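Local structure of surface protein SPB1 (Streptococcus agalactiae, 4UZG) at residues Q8-V13 against L231-Y236; D168-I173 against N270-P275; D51-S56 against T128-S133. The protein forms the backbone of the group B streptococcal type 2b pilus, as a structural subunit whose copies sortases probably link covalently into the fibre. All blocks are in the same frame, centred on the assembly; numbering follows the deposited sequence.

Contact 1: Q8-V13 against L231-Y236; sequences QKTYSV and LKEGTY. With EDO (1,2-ethanediol), chain B.
Thr10 and Ser12 meet the short connection Lys232-Glu233, which carries the chain from strand 225-231 in one sheet of the prealbumin-like fold to strand 234-240 in the other. Because 8-13 is the loop between strands 4-6 and 16-26, the contact ties the N-terminal beta-sheet region to this C-terminal domain. Its tight part is the pair of hydroxyls. Thr10 OG1 accepts a nearly straight hydrogen bond from Glu233 N (2.9 Å, 172°) and donates to the anti lone pair of Glu233 OE1 at 2.8 Å, so one small hydroxyl serves both the backbone and the carboxylate of a single residue. Glu233 CG lies between its own backbone N and carbonyl carbon (chi1 70°), which brings it to 3.3 Å from Thr10 OG1. Ser12 OG likewise accepts from the backbone N of Lys232, the residue before Glu233, at 2.9 Å. A side chain this short lets the two backbones come close.

Toward solvent the grip passes to longer polar and charged side chains. Lys232 runs extended past Thr10 and bends only at its end, where NZ donates to Thr10 O (2.8 Å) and to Gln8 OE1 (2.8 Å), the latter bond lying in the amide plane on a lone pair. A lysine suits this place because its reach lets one ammonium satisfy two oxygens. Water 1 accepts from the same NZ and donates to Glu233 OE1. Lys9 is looser still: it is exposed, and its NZ stays 4.4 Å from Glu233 OE2, too far for a salt bridge. On the strand that follows, Tyr236 OH donates to Lys232 O at 2.6 Å. An ethanediol, probably from the crystallisation liquor, hydrogen-bonds to Thr235 N and O, placing its O2 over one ring face, offset toward the rim.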
loop_
_atom_site.group_PDB
_atom_site.type_symbol
_atom_site.label_atom_id
_atom_site.label_comp_id
_atom_site.label_asym_id
_atom_site.label_seq_id
_atom_site.Cartn_x
_atom_site.Cartn_y
_atom_site.Cartn_z
ATOM N N GLN A 8 7.354 2.006 0.160
ATOM C CA GLN A 8 7.281 2.047 -1.305
ATOM C C GLN A 8 6.264 3.075 -1.731
ATOM O O GLN A 8 5.248 3.290 -1.055
ATOM C CB GLN A 8 6.860 0.688 -1.885
ATOM C CG GLN A 8 7.860 -0.427 -1.572
ATOM C CD GLN A 8 9.078 -0.383 -2.469
ATOM O OE1 GLN A 8 8.972 -0.626 -3.648
ATOM N NE2 GLN A 8 10.238 -0.065 -1.914
ATOM N N LYS A 9 6.473 3.663 -2.907
ATOM C CA LYS A 9 5.537 4.623 -3.462
ATOM C C LYS A 9 4.201 3.987 -3.857
ATOM O O LYS A 9 3.157 4.629 -3.787
ATOM C CB LYS A 9 6.159 5.321 -4.675
ATOM C CG LYS A 9 7.345 6.196 -4.343
ATOM C CD LYS A 9 7.969 6.803 -5.613
ATOM C CE LYS A 9 8.589 5.742 -6.567
ATOM N NZ LYS A 9 9.823 5.061 -6.038
ATOM N N THR A 10 4.250 2.736 -4.313
ATOM C CA THR A 10 3.058 1.971 -4.683
ATOM C C THR A 10 3.284 0.519 -4.346
ATOM O O THR A 10 4.422 0.070 -4.138
ATOM C CB THR A 10 2.712 2.088 -6.186
ATOM O OG1 THR A 10 3.760 1.506 -6.952
ATOM C CG2 THR A 10 2.493 3.506 -6.622
ATOM N N TYR A 11 2.187 -0.230 -4.335
ATOM C CA TYR A 11 2.165 -1.641 -3.989
ATOM C C TYR A 11 1.198 -2.376 -4.893
ATOM O O TYR A 11 0.289 -1.778 -5.457
ATOM C CB TYR A 11 1.670 -1.827 -2.546
ATOM C CG TYR A 11 2.554 -1.199 -1.505
ATOM C CD1 TYR A 11 3.617 -1.894 -0.957
ATOM C CD2 TYR A 11 2.333 0.096 -1.065
ATOM C CE1 TYR A 11 4.443 -1.304 -0.003
ATOM C CE2 TYR A 11 3.146 0.691 -0.108
ATOM C CZ TYR A 11 4.198 -0.004 0.412
ATOM O OH TYR A 11 4.975 0.628 1.355
ATOM N N SER A 12 1.368 -3.681 -4.991
ATOM C CA SER A 12 0.320 -4.568 -5.490
ATOM C C SER A 12 -0.471 -5.120 -4.315
ATOM O O SER A 12 0.055 -5.332 -3.219
ATOM C CB SER A 12 0.888 -5.746 -6.281
ATOM O OG SER A 12 1.386 -5.321 -7.530
ATOM N N VAL A 13 -1.760 -5.378 -4.556
ATOM C CA VAL A 13 -2.594 -6.079 -3.596
ATOM C C VAL A 13 -1.896 -7.365 -3.158
ATOM O O VAL A 13 -1.355 -8.108 -3.981
ATOM C CB VAL A 13 -3.992 -6.301 -4.199
ATOM C CG1 VAL A 13 -4.789 -7.318 -3.399
ATOM C CG2 VAL A 13 -4.737 -4.969 -4.280
ATOM N N LEU A 231 -2.281 -3.018 -8.835
ATOM C CA LEU A 231 -0.929 -3.323 -9.287
ATOM C C LEU A 231 0.045 -2.200 -8.900
ATOM O O LEU A 231 -0.238 -1.013 -9.007
ATOM C CB LEU A 231 -0.896 -3.442 -10.816
ATOM C CG LEU A 231 -1.681 -4.615 -11.390
ATOM C CD1 LEU A 231 -1.835 -4.443 -12.882
ATOM C CD2 LEU A 231 -0.999 -5.917 -11.065
ATOM N N LYS A 232 1.247 -2.619 -8.549
ATOM C CA LYS A 232 2.374 -1.754 -8.311
ATOM C C LYS A 232 2.769 -1.034 -9.601
ATOM O O LYS A 232 2.598 -1.565 -10.707
ATOM C CB LYS A 232 3.542 -2.645 -7.804
ATOM C CG LYS A 232 4.734 -1.887 -7.252
ATOM C CD LYS A 232 5.765 -2.865 -6.690
ATOM C CE LYS A 232 6.971 -2.197 -6.059
ATOM N NZ LYS A 232 6.622 -1.553 -4.749
ATOM N N GLU A 233 3.356 0.145 -9.493
ATOM C CA GLU A 233 3.929 0.805 -10.651
ATOM C C GLU A 233 4.933 -0.116 -11.335
ATOM O O GLU A 233 5.578 -0.950 -10.691
ATOM C CB GLU A 233 4.619 2.098 -10.238
ATOM C CG GLU A 233 5.874 1.855 -9.458
ATOM C CD GLU A 233 6.301 3.077 -8.677
ATOM O OE1 GLU A 233 5.862 3.215 -7.518
ATOM O OE2 GLU A 233 7.069 3.889 -9.233
ATOM N N GLY A 234 5.097 0.076 -12.637
ATOM C CA GLY A 234 6.055 -0.697 -13.405
ATOM C C GLY A 234 5.622 -0.823 -14.845
ATOM O O GLY A 234 4.709 -0.160 -15.310
ATOM N N THR A 235 6.337 -1.696 -15.531
ATOM C CA THR A 235 6.099 -1.950 -16.952
ATOM C C THR A 235 5.495 -3.343 -17.106
ATOM O O THR A 235 6.071 -4.320 -16.634
ATOM C CB THR A 235 7.405 -1.870 -17.758
ATOM O OG1 THR A 235 8.004 -0.596 -17.548
ATOM C CG2 THR A 235 7.131 -2.057 -19.247
ATOM N N TYR A 236 4.342 -3.432 -17.747
ATOM C CA TYR A 236 3.622 -4.673 -17.923
ATOM C C TYR A 236 3.385 -4.907 -19.402
ATOM O O TYR A 236 3.547 -4.000 -20.223
ATOM C CB TYR A 236 2.291 -4.610 -17.150
ATOM C CG TYR A 236 2.492 -4.429 -15.665
ATOM C CD1 TYR A 236 2.711 -5.524 -14.849
ATOM C CD2 TYR A 236 2.523 -3.169 -15.076
ATOM C CE1 TYR A 236 2.934 -5.379 -13.474
ATOM C CE2 TYR A 236 2.750 -3.010 -13.725
ATOM C CZ TYR A 236 2.938 -4.118 -12.908
ATOM O OH TYR A 236 3.164 -4.007 -11.548
HETATM C C1 EDO B . 8.068 -4.131 -13.048
HETATM O O1 EDO B . 8.222 -3.185 -14.081
HETATM C C2 EDO B . 6.667 -4.712 -13.105
HETATM O O2 EDO B . 6.482 -5.488 -14.270
HETATM O O HOH W 1 6.895 1.427 -5.923
#

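Contact 2: D168-I173 against N270-P275; sequences DGQITI and NLLVNP
Parallel pairing of Gln170 with Leu272 and of Ile171 with Val273 forms one side of the three-stranded sheet in the prealbumin-like domain. The backbone bonds alternate in the parallel manner: Gln170 N donates to Leu271 O, Val273 N to Gln170 O (3.1 Å) and Thr172 N to Val273 O. At the start, Gly169 CA comes within 3.2 Å of Leu271 O, a place where the lack of a side chain eases the fit. Further on the bonding changes, because Pro275 has no N-H to offer Thr172 O; that oxygen instead receives a CA-H...O contact from Asn274 CA at 3.2 Å.

Side chains divide between the two faces. Ile171 and Val273 lie side by side: Ile171 CG1, anti to the carbonyl carbon (chi1 -59°), is the branch that meets Val273 CG2 at 3.9 Å. Ile171 CG2, anti to the backbone N, meets Pro275 CG at 3.7 Å, the two side chains crossing at about a right angle; branched aliphatic groups and a proline ring fill this buried face well. On the other face Gln170 CB touches Leu272 CD2, and water 2 lies near Gln170 OE1, Val273 O and Thr172 OG1. The amides of Gln170 and Asn274 reach further, NE2 to Thr229 OG1 and ND2 to Thr266 OG1. Strand 225-231 pairs with the far edge of 169-177, while Val273 and Pro275 pack against strand 254-258 of the facing four-stranded sheet, and Ile173 against Leu238.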
loop_
_atom_site.group_PDB
_atom_site.type_symbol
_atom_site.label_atom_id
_atom_site.label_comp_id
_atom_site.label_asym_id
_atom_site.label_seq_id
_atom_site.Cartn_x
_atom_site.Cartn_y
_atom_site.Cartn_z
ATOM N N ASP A 168 -1.950 2.130 -5.076
ATOM C CA ASP A 168 -1.795 1.129 -6.117
ATOM C C ASP A 168 -2.390 1.649 -7.423
ATOM O O ASP A 168 -2.953 2.743 -7.458
ATOM C CB ASP A 168 -2.330 -0.254 -5.688
ATOM C CG ASP A 168 -3.824 -0.347 -5.524
ATOM O OD1 ASP A 168 -4.593 0.495 -5.984
ATOM O OD2 ASP A 168 -4.230 -1.392 -4.914
ATOM N N GLY A 169 -2.208 0.881 -8.491
ATOM C CA GLY A 169 -2.611 1.279 -9.820
ATOM C C GLY A 169 -3.620 0.343 -10.459
ATOM O O GLY A 169 -3.908 -0.747 -9.958
ATOM N N GLN A 170 -4.152 0.808 -11.575
ATOM C CA GLN A 170 -5.171 0.084 -12.317
ATOM C C GLN A 170 -4.924 0.198 -13.816
ATOM O O GLN A 170 -4.595 1.292 -14.301
ATOM C CB GLN A 170 -6.534 0.661 -11.992
ATOM C CG GLN A 170 -7.708 0.057 -12.756
ATOM C CD GLN A 170 -8.972 0.708 -12.333
ATOM O OE1 GLN A 170 -9.366 1.751 -12.890
ATOM N NE2 GLN A 170 -9.601 0.152 -11.332
ATOM N N ILE A 171 -5.091 -0.923 -14.514
ATOM C CA ILE A 171 -5.010 -0.960 -15.967
ATOM C C ILE A 171 -6.400 -1.312 -16.500
ATOM O O ILE A 171 -6.950 -2.370 -16.178
ATOM C CB ILE A 171 -3.993 -2.005 -16.450
ATOM C CG1 ILE A 171 -2.591 -1.715 -15.892
ATOM C CG2 ILE A 171 -3.974 -2.066 -17.977
ATOM C CD1 ILE A 171 -1.556 -2.799 -16.191
ATOM N N THR A 172 -6.957 -0.431 -17.322
ATOM C CA THR A 172 -8.217 -0.665 -18.014
ATOM C C THR A 172 -7.891 -0.884 -19.490
ATOM O O THR A 172 -7.438 0.038 -20.175
ATOM C CB THR A 172 -9.173 0.511 -17.839
ATOM O OG1 THR A 172 -9.420 0.707 -16.440
ATOM C CG2 THR A 172 -10.500 0.266 -18.553
ATOM N N ILE A 173 -8.062 -2.119 -19.956
ATOM C CA ILE A 173 -7.754 -2.506 -21.324
ATOM C C ILE A 173 -9.000 -2.370 -22.173
ATOM O O ILE A 173 -10.044 -2.898 -21.810
ATOM C CB ILE A 173 -7.285 -3.974 -21.378
ATOM C CG1 ILE A 173 -6.103 -4.245 -20.452
ATOM C CG2 ILE A 173 -6.934 -4.368 -22.814
ATOM C CD1 ILE A 173 -5.886 -5.752 -20.149
ATOM N N ASN A 270 -1.171 9.001 -13.437
ATOM C CA ASN A 270 -0.401 7.952 -14.082
ATOM C C ASN A 270 -0.577 6.567 -13.441
ATOM O O ASN A 270 -0.022 5.584 -13.945
ATOM C CB ASN A 270 1.070 8.341 -14.215
ATOM C CG ASN A 270 1.751 8.501 -12.901
ATOM O OD1 ASN A 270 1.325 7.946 -11.890
ATOM N ND2 ASN A 270 2.833 9.260 -12.902
ATOM N N LEU A 271 -1.398 6.482 -12.387
ATOM C CA LEU A 271 -1.761 5.183 -11.786
ATOM C C LEU A 271 -3.112 4.657 -12.278
ATOM O O LEU A 271 -3.545 3.605 -11.834
ATOM C CB LEU A 271 -1.715 5.264 -10.261
ATOM C CG LEU A 271 -0.307 5.398 -9.679
ATOM C CD1 LEU A 271 -0.433 5.576 -8.169
ATOM C CD2 LEU A 271 0.546 4.185 -10.022
ATOM N N LEU A 272 -3.746 5.373 -13.195
ATOM C CA LEU A 272 -5.012 4.962 -13.787
ATOM C C LEU A 272 -4.825 5.016 -15.301
ATOM O O LEU A 272 -4.952 6.078 -15.905
ATOM C CB LEU A 272 -6.173 5.860 -13.350
ATOM C CG LEU A 272 -6.430 5.953 -11.852
ATOM C CD1 LEU A 272 -7.507 6.991 -11.583
ATOM C CD2 LEU A 272 -6.814 4.615 -11.273
ATOM N N VAL A 273 -4.495 3.880 -15.913
ATOM C CA VAL A 273 -4.115 3.890 -17.318
ATOM C C VAL A 273 -5.125 3.087 -18.145
ATOM O O VAL A 273 -5.825 2.197 -17.649
ATOM C CB VAL A 273 -2.656 3.397 -17.548
ATOM C CG1 VAL A 273 -1.670 4.239 -16.776
ATOM C CG2 VAL A 273 -2.472 1.950 -17.207
ATOM N N ASN A 274 -5.178 3.432 -19.431
ATOM C CA ASN A 274 -6.223 2.969 -20.327
ATOM C C ASN A 274 -5.673 2.577 -21.691
ATOM O O ASN A 274 -6.018 3.192 -22.702
ATOM C CB ASN A 274 -7.249 4.080 -20.534
ATOM C CG ASN A 274 -7.864 4.549 -19.250
ATOM O OD1 ASN A 274 -8.914 4.047 -18.819
ATOM N ND2 ASN A 274 -7.220 5.526 -18.613
ATOM N N PRO A 275 -4.846 1.527 -21.762
ATOM C CA PRO A 275 -4.348 1.088 -23.066
ATOM C C PRO A 275 -5.466 0.575 -23.982
ATOM O O PRO A 275 -6.399 -0.090 -23.516
ATOM C CB PRO A 275 -3.400 -0.062 -22.690
ATOM C CG PRO A 275 -3.934 -0.578 -21.391
ATOM C CD PRO A 275 -4.346 0.676 -20.672
HETATM O O HOH W 2 -7.666 2.502 -15.300
#

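Contact 3: D51-S56 against T128-S133; sequences DLNEGS and TGVLKS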
loop_
_atom_site.group_PDB
_atom_site.type_symbol
_atom_site.label_atom_id
_atom_site.label_comp_id
_atom_site.label_asym_id
_atom_site.label_seq_id
_atom_site.Cartn_x
_atom_site.Cartn_y
_atom_site.Cartn_z
ATOM N N ASP A 51 -4.621 -4.672 6.132
ATOM C CA ASP A 51 -4.791 -5.515 7.310
ATOM C C ASP A 51 -3.514 -5.442 8.141
ATOM O O ASP A 51 -2.451 -5.892 7.706
ATOM C CB ASP A 51 -5.083 -6.942 6.824
ATOM C CG ASP A 51 -5.397 -7.915 7.920
ATOM O OD1 ASP A 51 -5.024 -7.648 9.066
ATOM O OD2 ASP A 51 -6.006 -8.974 7.611
ATOM N N LEU A 52 -3.617 -4.819 9.302
ATOM C CA LEU A 52 -2.493 -4.712 10.227
ATOM C C LEU A 52 -1.914 -6.084 10.536
ATOM O O LEU A 52 -2.669 -7.009 10.868
ATOM C CB LEU A 52 -2.994 -4.096 11.541
ATOM C CG LEU A 52 -1.988 -3.951 12.684
ATOM C CD1 LEU A 52 -0.864 -2.996 12.333
ATOM C CD2 LEU A 52 -2.719 -3.508 13.958
ATOM N N ASN A 53 -0.591 -6.222 10.504
ATOM C CA ASN A 53 0.055 -7.406 11.063
ATOM C C ASN A 53 0.285 -7.203 12.554
ATOM O O ASN A 53 1.244 -6.566 12.971
ATOM C CB ASN A 53 1.385 -7.711 10.366
ATOM C CG ASN A 53 1.217 -8.317 8.980
ATOM O OD1 ASN A 53 0.343 -9.152 8.754
ATOM N ND2 ASN A 53 2.101 -7.946 8.087
ATOM N N GLU A 54 -0.622 -7.723 13.355
ATOM C CA GLU A 54 -0.462 -7.610 14.783
ATOM C C GLU A 54 0.855 -8.247 15.184
ATOM O O GLU A 54 1.355 -9.191 14.547
ATOM C CB GLU A 54 -1.644 -8.232 15.545
ATOM C CG GLU A 54 -2.926 -7.421 15.513
ATOM C CD GLU A 54 -3.701 -7.473 14.218
ATOM O OE1 GLU A 54 -3.420 -8.347 13.356
ATOM O OE2 GLU A 54 -4.621 -6.639 14.107
ATOM N N GLY A 55 1.455 -7.666 16.214
ATOM C CA GLY A 55 2.706 -8.170 16.727
ATOM C C GLY A 55 3.934 -7.868 15.884
ATOM O O GLY A 55 5.006 -8.410 16.155
ATOM N N SER A 56 3.829 -6.991 14.882
ATOM C CA SER A 56 4.943 -6.755 13.957
ATOM C C SER A 56 5.838 -5.576 14.368
ATOM O O SER A 56 6.724 -5.200 13.615
ATOM C CB SER A 56 4.412 -6.545 12.546
ATOM O OG SER A 56 3.625 -5.366 12.456
ATOM N N THR A 128 4.137 -3.577 10.152
ATOM C CA THR A 128 3.704 -3.911 8.814
ATOM C C THR A 128 2.202 -4.174 8.744
ATOM O O THR A 128 1.528 -4.432 9.753
ATOM C CB THR A 128 4.463 -5.128 8.250
ATOM O OG1 THR A 128 4.173 -6.245 9.086
ATOM C CG2 THR A 128 5.953 -4.883 8.192
ATOM N N GLY A 129 1.698 -4.096 7.517
ATOM C CA GLY A 129 0.358 -4.525 7.179
ATOM C C GLY A 129 0.389 -5.157 5.796
ATOM O O GLY A 129 1.427 -5.167 5.128
ATOM N N VAL A 130 -0.746 -5.680 5.369
ATOM C CA VAL A 130 -0.884 -6.322 4.061
ATOM C C VAL A 130 -1.993 -5.634 3.274
ATOM O O VAL A 130 -3.114 -5.484 3.762
ATOM C CB VAL A 130 -1.154 -7.834 4.198
ATOM C CG1 VAL A 130 -1.387 -8.468 2.824
ATOM C CG2 VAL A 130 -0.003 -8.530 4.920
ATOM N N LEU A 131 -1.672 -5.172 2.063
ATOM C CA LEU A 131 -2.651 -4.515 1.218
ATOM C C LEU A 131 -3.689 -5.526 0.745
ATOM O O LEU A 131 -3.316 -6.622 0.296
ATOM C CB LEU A 131 -1.945 -3.857 0.025
ATOM C CG LEU A 131 -2.800 -2.964 -0.878
ATOM C CD1 LEU A 131 -3.318 -1.761 -0.113
ATOM C CD2 LEU A 131 -2.011 -2.522 -2.085
ATOM N N LYS A 132 -4.968 -5.165 0.790
ATOM C CA LYS A 132 -6.040 -6.072 0.430
ATOM C C LYS A 132 -6.910 -5.478 -0.669
ATOM O O LYS A 132 -6.702 -4.349 -1.112
ATOM C CB LYS A 132 -6.884 -6.400 1.679
ATOM C CG LYS A 132 -6.119 -7.042 2.818
ATOM C CD LYS A 132 -5.643 -8.457 2.502
ATOM C CE LYS A 132 -4.931 -9.075 3.704
ATOM N NZ LYS A 132 -4.501 -10.465 3.479
ATOM N N SER A 133 -7.905 -6.240 -1.123
ATOM C CA SER A 133 -8.617 -5.902 -2.344
ATOM C C SER A 133 -9.480 -4.653 -2.286
ATOM O O SER A 133 -9.869 -4.131 -3.329
ATOM C CB SER A 133 -9.486 -7.071 -2.783
ATOM O OG SER A 133 -10.573 -7.192 -1.902
HETATM O O HOH W 3 -5.668 -11.238 6.108
#
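Asp51 and Val130 form an antiparallel hydrogen-bonded pair, each backbone N donating to the other's O, where strands 50-62 and 121-131 run as neighbours in the large N-terminal sheet. The next pair, Leu52 with Gly129, is non-hydrogen-bonded and close, and Gly129 has no side chain to crowd Asp51 O.

Asn53 carries the contact onward. Its backbone N donates to Thr128 O at 2.9 Å, and its CB rests 3.3 Å from that same oxygen. CG, anti to the carbonyl carbon (chi1 -75°), comes 3.6 Å from Thr128 OG1. At the tip, Val130 CG2 packs against both ends of the amide, 3.8 Å from ND2 and slightly farther from OD1. ND2 also donates to Thr128 OG1 at 2.9 Å, with the hydroxyl almost in the amide plane.

Asn53 also begins a type II turn to Ser56, in which Gly55 takes the positive phi that glycine tolerates easily. Ser56 OG donates to Asn53 O at 2.7 Å and accepts from Thr128 N at 3.0 Å. At the other end, Lys132 CE packs on Asp51 CB, and water 3 bridges Asp51 OD2 and Lys132 NZ, which stand 4.6 Å apart. The chemistry implies two kinds of hold: neutral amide and hydroxyl groups continue the strand pairing with direct bonds at the turn, while the opposite charges of Asp51 and Lys132 are linked through water 3 and would attract each other at longer range.

Contacts 1 and 2 are neighbours, their centres about 11 Å apart: Leu231 of contact 1 ends the strand that pairs with Gly169 of contact 2, and Leu231 O lies 2.8 Å from Gly169 N, a probable hydrogen bond. Contact 3 belongs to the N-terminal region, with its centre about 17 Å from that of contact 1 and about 25 Å from that of contact 2. Leu131 bridges the gap, its CD2 packing on Tyr11 CB and on Asp168 OD2. A bound calcium ion, probably the same one throughout, lies about 6 Å from the Ser12 side chain, 8 Å from that of Val130 and 12 Å from that of Asp168; Val13 pairing with Val207 is consistent with the Asn206-Glu208 site.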